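Local coordinates for protein xylan esterase 1 (Thermoanaerobacterium sp. 'JW/SL YS485', PDB 3FCY) that is an acetyl xylan esterase of carbohydrate esterase family CE7, an alpha/beta hydrolase that probably cleaves acetyl ester bonds with a serine nucleophile, at residues N44-N55 against L274-R285. Residues are numbered along the deposited sequence; the frame is centred on the assembly and turned at random.
Sequences NPCPEDFDEYWN and LGYIDVKNLAKR
Tyr-276 lies clamped between Pro-47 and Tyr-53, an instance of one aromatic residue bridging chain segments far apart in sequence. With CG anti to its own carbonyl carbon (chi1 -73°), the ring is swung in between Pro-47 and the first turn of helix 50-62. Its CB comes first, resting over the face of the Tyr-53 ring near CE2. Next, Tyr-276 CD1 settles 3.4 Å from Tyr-53 CG, and the two rings form a face-to-face stack with planes 26° apart. Against the other face of the Tyr-276 ring, Pro-47 CG sits almost exactly over the centroid in a CH-pi contact, while Pro-47 CB reaches CE1. At the tip, Tyr-276 OH donates to Asp-49 OD1 over 2.6 Å, on the syn lone pair, the carboxylate standing nearly perpendicular to the ring. The backbone of the same residue is gripped too: Tyr-276 O accepts from Trp-54 NE1 at 2.9 Å, in the plane of the indole. Leu-282 CD2 covers one indole face and also meets Phe-50 CZ at 3.5 Å. In this alpha/beta hydrolase the contact joins an N-terminal loop and helix to the link between helix 267-274 and strand 289-295, and helices 176-192 and 209-220 pack against Trp-54 and Leu-282. Further along, Lys-280 NZ donates to Asn-44 O (2.6 Å), Asn-281 OD1 and Asp-278 OD2, the last as a salt bridge, so three oxygens share the buried ammonium. Asp-278 OD1 receives Lys-280 N and Asp-236 N, whereas Asn-44 OD1 accepts from Lys-238 N. Near the other end, Arg-285 NH2 reaches Asp-51 OD2 at 3.2 Å in a salt bridge, approaching from above the carboxylate plane, and Lys-284 NZ adds a long salt bridge to the same oxygen.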
loop_
_atom_site.group_PDB
_atom_site.type_symbol
_atom_site.label_atom_id
_atom_site.label_comp_id
_atom_site.label_asym_id
_atom_site.label_seq_id
_atom_site.Cartn_x
_atom_site.Cartn_y
_atom_site.Cartn_z
ATOM N N ASN A 44 28.962 -11.383 6.079
ATOM C CA ASN A 44 29.479 -10.348 6.969
ATOM C C ASN A 44 30.841 -10.750 7.527
ATOM O O ASN A 44 31.027 -11.878 7.976
ATOM C CB ASN A 44 28.515 -10.093 8.128
ATOM C CG ASN A 44 28.701 -8.719 8.737
ATOM O OD1 ASN A 44 28.189 -7.727 8.217
ATOM N ND2 ASN A 44 29.457 -8.648 9.828
ATOM N N PRO A 45 31.813 -9.825 7.505
ATOM C CA PRO A 45 33.152 -10.124 8.019
ATOM C C PRO A 45 33.161 -10.435 9.514
ATOM O O PRO A 45 32.175 -10.208 10.218
ATOM C CB PRO A 45 33.940 -8.854 7.702
ATOM C CG PRO A 45 33.235 -8.303 6.494
ATOM C CD PRO A 45 31.786 -8.502 6.858
ATOM N N CYS A 46 34.284 -10.969 9.982
ATOM C CA CYS A 46 34.469 -11.300 11.387
ATOM C C CYS A 46 35.785 -10.659 11.812
ATOM O O CYS A 46 36.837 -10.965 11.254
ATOM C CB CYS A 46 34.547 -12.814 11.579
ATOM S SG CYS A 46 34.694 -13.326 13.308
ATOM N N PRO A 47 35.743 -9.751 12.799
ATOM C CA PRO A 47 36.973 -9.095 13.255
ATOM C C PRO A 47 38.075 -10.106 13.568
ATOM O O PRO A 47 37.801 -11.211 14.038
ATOM C CB PRO A 47 36.518 -8.337 14.498
ATOM C CG PRO A 47 35.090 -8.005 14.181
ATOM C CD PRO A 47 34.584 -9.298 13.587
ATOM N N GLU A 48 39.318 -9.722 13.300
ATOM C CA GLU A 48 40.454 -10.594 13.564
ATOM C C GLU A 48 40.652 -10.842 15.049
ATOM O O GLU A 48 41.182 -11.877 15.443
ATOM C CB GLU A 48 41.729 -9.997 12.970
ATOM C CG GLU A 48 42.005 -10.481 11.563
ATOM C CD GLU A 48 42.122 -11.992 11.499
ATOM O OE1 GLU A 48 43.041 -12.547 12.141
ATOM O OE2 GLU A 48 41.291 -12.626 10.814
ATOM N N ASP A 49 40.222 -9.892 15.871
ATOM C CA ASP A 49 40.355 -10.018 17.318
ATOM C C ASP A 49 39.018 -10.397 17.951
ATOM O O ASP A 49 38.778 -10.123 19.129
ATOM C CB ASP A 49 40.856 -8.695 17.907
ATOM C CG ASP A 49 39.866 -7.555 17.711
ATOM O OD1 ASP A 49 39.195 -7.528 16.656
ATOM O OD2 ASP A 49 39.768 -6.684 18.601
ATOM N N PHE A 50 38.157 -11.035 17.162
ATOM C CA PHE A 50 36.834 -11.457 17.625
ATOM C C PHE A 50 36.909 -12.206 18.953
ATOM O O PHE A 50 36.211 -11.869 19.911
ATOM C CB PHE A 50 36.165 -12.358 16.577
ATOM C CG PHE A 50 34.742 -12.725 16.912
ATOM C CD1 PHE A 50 33.697 -11.849 16.630
ATOM C CD2 PHE A 50 34.449 -13.932 17.540
ATOM C CE1 PHE A 50 32.382 -12.167 16.971
ATOM C CE2 PHE A 50 33.132 -14.261 17.887
ATOM C CZ PHE A 50 32.100 -13.375 17.602
ATOM N N ASP A 51 37.760 -13.228 19.004
ATOM C CA ASP A 51 37.910 -14.031 20.211
ATOM C C ASP A 51 38.408 -13.215 21.393
ATOM O O ASP A 51 37.874 -13.328 22.496
ATOM C CB ASP A 51 38.851 -15.211 19.941
ATOM C CG ASP A 51 38.205 -16.280 19.074
ATOM O OD1 ASP A 51 38.940 -17.111 18.497
ATOM O OD2 ASP A 51 36.958 -16.296 18.979
ATOM N N GLU A 52 39.427 -12.391 21.171
ATOM C CA GLU A 52 39.961 -11.565 22.247
ATOM C C GLU A 52 38.889 -10.600 22.742
ATOM O O GLU A 52 38.727 -10.393 23.944
ATOM C CB GLU A 52 41.177 -10.768 21.768
ATOM C CG GLU A 52 42.334 -11.619 21.274
ATOM C CD GLU A 52 42.324 -11.814 19.769
ATOM O OE1 GLU A 52 41.365 -12.423 19.240
ATOM O OE2 GLU A 52 43.285 -11.352 19.113
ATOM N N TYR A 53 38.162 -10.009 21.798
ATOM C CA TYR A 53 37.093 -9.062 22.110
ATOM C C TYR A 53 36.101 -9.674 23.089
ATOM O O TYR A 53 35.781 -9.084 24.123
ATOM C CB TYR A 53 36.364 -8.672 20.822
ATOM C CG TYR A 53 35.137 -7.804 21.014
ATOM C CD1 TYR A 53 35.245 -6.413 21.106
ATOM C CD2 TYR A 53 33.862 -8.370 21.049
ATOM C CE1 TYR A 53 34.104 -5.606 21.218
ATOM C CE2 TYR A 53 32.716 -7.573 21.163
ATOM C CZ TYR A 53 32.844 -6.197 21.242
ATOM O OH TYR A 53 31.716 -5.411 21.312
ATOM N N TRP A 54 35.618 -10.867 22.759
ATOM C CA TRP A 54 34.650 -11.551 23.604
ATOM C C TRP A 54 35.207 -12.127 24.902
ATOM O O TRP A 54 34.498 -12.168 25.910
ATOM C CB TRP A 54 33.917 -12.627 22.797
ATOM C CG TRP A 54 32.844 -12.022 21.966
ATOM C CD1 TRP A 54 32.835 -11.865 20.610
ATOM C CD2 TRP A 54 31.649 -11.397 22.452
ATOM N NE1 TRP A 54 31.706 -11.176 20.221
ATOM C CE2 TRP A 54 30.963 -10.876 21.333
ATOM C CE3 TRP A 54 31.096 -11.222 23.729
ATOM C CZ2 TRP A 54 29.747 -10.191 21.450
ATOM C CZ3 TRP A 54 29.883 -10.535 23.847
ATOM C CH2 TRP A 54 29.224 -10.030 22.710
ATOM N N ASN A 55 36.464 -12.568 24.895
ATOM C CA ASN A 55 37.049 -13.088 26.129
ATOM C C ASN A 55 37.145 -11.931 27.114
ATOM O O ASN A 55 36.965 -12.101 28.317
ATOM C CB ASN A 55 38.438 -13.678 25.881
ATOM C CG ASN A 55 38.383 -14.980 25.116
ATOM O OD1 ASN A 55 37.453 -15.771 25.289
ATOM N ND2 ASN A 55 39.385 -15.220 24.273
ATOM N N LEU A 274 30.422 -4.497 12.952
ATOM C CA LEU A 274 29.143 -5.147 13.244
ATOM C C LEU A 274 29.392 -6.648 13.403
ATOM O O LEU A 274 28.564 -7.380 13.950
ATOM C CB LEU A 274 28.139 -4.900 12.113
ATOM C CG LEU A 274 27.565 -3.480 11.992
ATOM C CD1 LEU A 274 26.692 -3.383 10.750
ATOM C CD2 LEU A 274 26.762 -3.138 13.238
ATOM N N GLY A 275 30.542 -7.099 12.914
ATOM C CA GLY A 275 30.897 -8.503 13.017
ATOM C C GLY A 275 31.008 -8.958 14.459
ATOM O O GLY A 275 30.835 -10.139 14.761
ATOM N N TYR A 276 31.296 -8.024 15.361
ATOM C CA TYR A 276 31.416 -8.349 16.778
ATOM C C TYR A 276 30.102 -8.837 17.369
ATOM O O TYR A 276 30.096 -9.617 18.327
ATOM C CB TYR A 276 31.882 -7.131 17.577
ATOM C CG TYR A 276 33.334 -6.776 17.389
ATOM C CD1 TYR A 276 34.347 -7.670 17.750
ATOM C CD2 TYR A 276 33.702 -5.536 16.876
ATOM C CE1 TYR A 276 35.694 -7.330 17.605
ATOM C CE2 TYR A 276 35.041 -5.188 16.724
ATOM C CZ TYR A 276 36.031 -6.087 17.091
ATOM O OH TYR A 276 37.351 -5.734 16.939
ATOM N N ILE A 277 28.989 -8.371 16.807
ATOM C CA ILE A 277 27.681 -8.766 17.312
ATOM C C ILE A 277 26.865 -9.539 16.286
ATOM O O ILE A 277 25.633 -9.509 16.300
ATOM C CB ILE A 277 26.877 -7.534 17.801
ATOM C CG1 ILE A 277 26.703 -6.522 16.664
ATOM C CG2 ILE A 277 27.605 -6.885 18.978
ATOM C CD1 ILE A 277 25.842 -5.328 17.038
ATOM N N ASP A 278 27.572 -10.227 15.394
ATOM C CA ASP A 278 26.956 -11.047 14.358
ATOM C C ASP A 278 26.915 -12.457 14.944
ATOM O O ASP A 278 27.959 -13.112 15.051
ATOM C CB ASP A 278 27.833 -11.032 13.099
ATOM C CG ASP A 278 27.232 -11.823 11.950
ATOM O OD1 ASP A 278 26.347 -12.664 12.202
ATOM O OD2 ASP A 278 27.656 -11.611 10.794
ATOM N N VAL A 279 25.729 -12.927 15.329
ATOM C CA VAL A 279 25.611 -14.256 15.928
ATOM C C VAL A 279 26.184 -15.395 15.091
ATOM O O VAL A 279 26.555 -16.439 15.637
ATOM C CB VAL A 279 24.144 -14.607 16.295
ATOM C CG1 VAL A 279 23.641 -13.650 17.361
ATOM C CG2 VAL A 279 23.257 -14.568 15.056
ATOM N N LYS A 280 26.269 -15.211 13.777
ATOM C CA LYS A 280 26.821 -16.270 12.944
ATOM C C LYS A 280 28.297 -16.454 13.294
ATOM O O LYS A 280 28.872 -17.508 13.026
ATOM C CB LYS A 280 26.674 -15.937 11.454
ATOM C CG LYS A 280 27.888 -15.262 10.840
ATOM C CD LYS A 280 27.691 -14.995 9.361
ATOM C CE LYS A 280 28.977 -14.494 8.728
ATOM N NZ LYS A 280 29.555 -13.344 9.479
ATOM N N ASN A 281 28.909 -15.430 13.891
ATOM C CA ASN A 281 30.320 -15.511 14.270
ATOM C C ASN A 281 30.495 -16.176 15.635
ATOM O O ASN A 281 31.515 -16.814 15.898
ATOM C CB ASN A 281 30.971 -14.121 14.297
ATOM C CG ASN A 281 31.124 -13.508 12.908
ATOM O OD1 ASN A 281 31.254 -14.216 11.912
ATOM N ND2 ASN A 281 31.130 -12.181 12.845
ATOM N N LEU A 282 29.501 -16.022 16.502
ATOM C CA LEU A 282 29.541 -16.623 17.832
ATOM C C LEU A 282 29.095 -18.083 17.772
ATOM O O LEU A 282 29.464 -18.894 18.618
ATOM C CB LEU A 282 28.610 -15.860 18.783
ATOM C CG LEU A 282 29.048 -14.493 19.311
ATOM C CD1 LEU A 282 27.904 -13.831 20.073
ATOM C CD2 LEU A 282 30.259 -14.680 20.219
ATOM N N ALA A 283 28.298 -18.400 16.757
ATOM C CA ALA A 283 27.740 -19.733 16.568
ATOM C C ALA A 283 28.693 -20.909 16.772
ATOM O O ALA A 283 28.283 -21.951 17.283
ATOM C CB ALA A 283 27.099 -19.826 15.190
ATOM N N LYS A 284 29.954 -20.750 16.387
ATOM C CA LYS A 284 30.918 -21.839 16.520
ATOM C C LYS A 284 31.211 -22.247 17.962
ATOM O O LYS A 284 31.745 -23.328 18.202
ATOM C CB LYS A 284 32.231 -21.473 15.820
ATOM C CG LYS A 284 33.044 -20.410 16.533
ATOM C CD LYS A 284 34.308 -20.078 15.764
ATOM C CE LYS A 284 35.125 -19.014 16.485
ATOM N NZ LYS A 284 34.343 -17.758 16.685
ATOM N N ARG A 285 30.852 -21.396 18.918
ATOM C CA ARG A 285 31.107 -21.678 20.331
ATOM C C ARG A 285 30.044 -22.511 21.025
ATOM O O ARG A 285 30.295 -23.089 22.084
ATOM C CB ARG A 285 31.262 -20.376 21.112
ATOM C CG ARG A 285 32.387 -19.493 20.637
ATOM C CD ARG A 285 32.561 -18.329 21.583
ATOM N NE ARG A 285 33.769 -17.579 21.278
ATOM C CZ ARG A 285 34.445 -16.866 22.169
ATOM N NH1 ARG A 285 34.026 -16.804 23.426
ATOM N NH2 ARG A 285 35.546 -16.229 21.800
#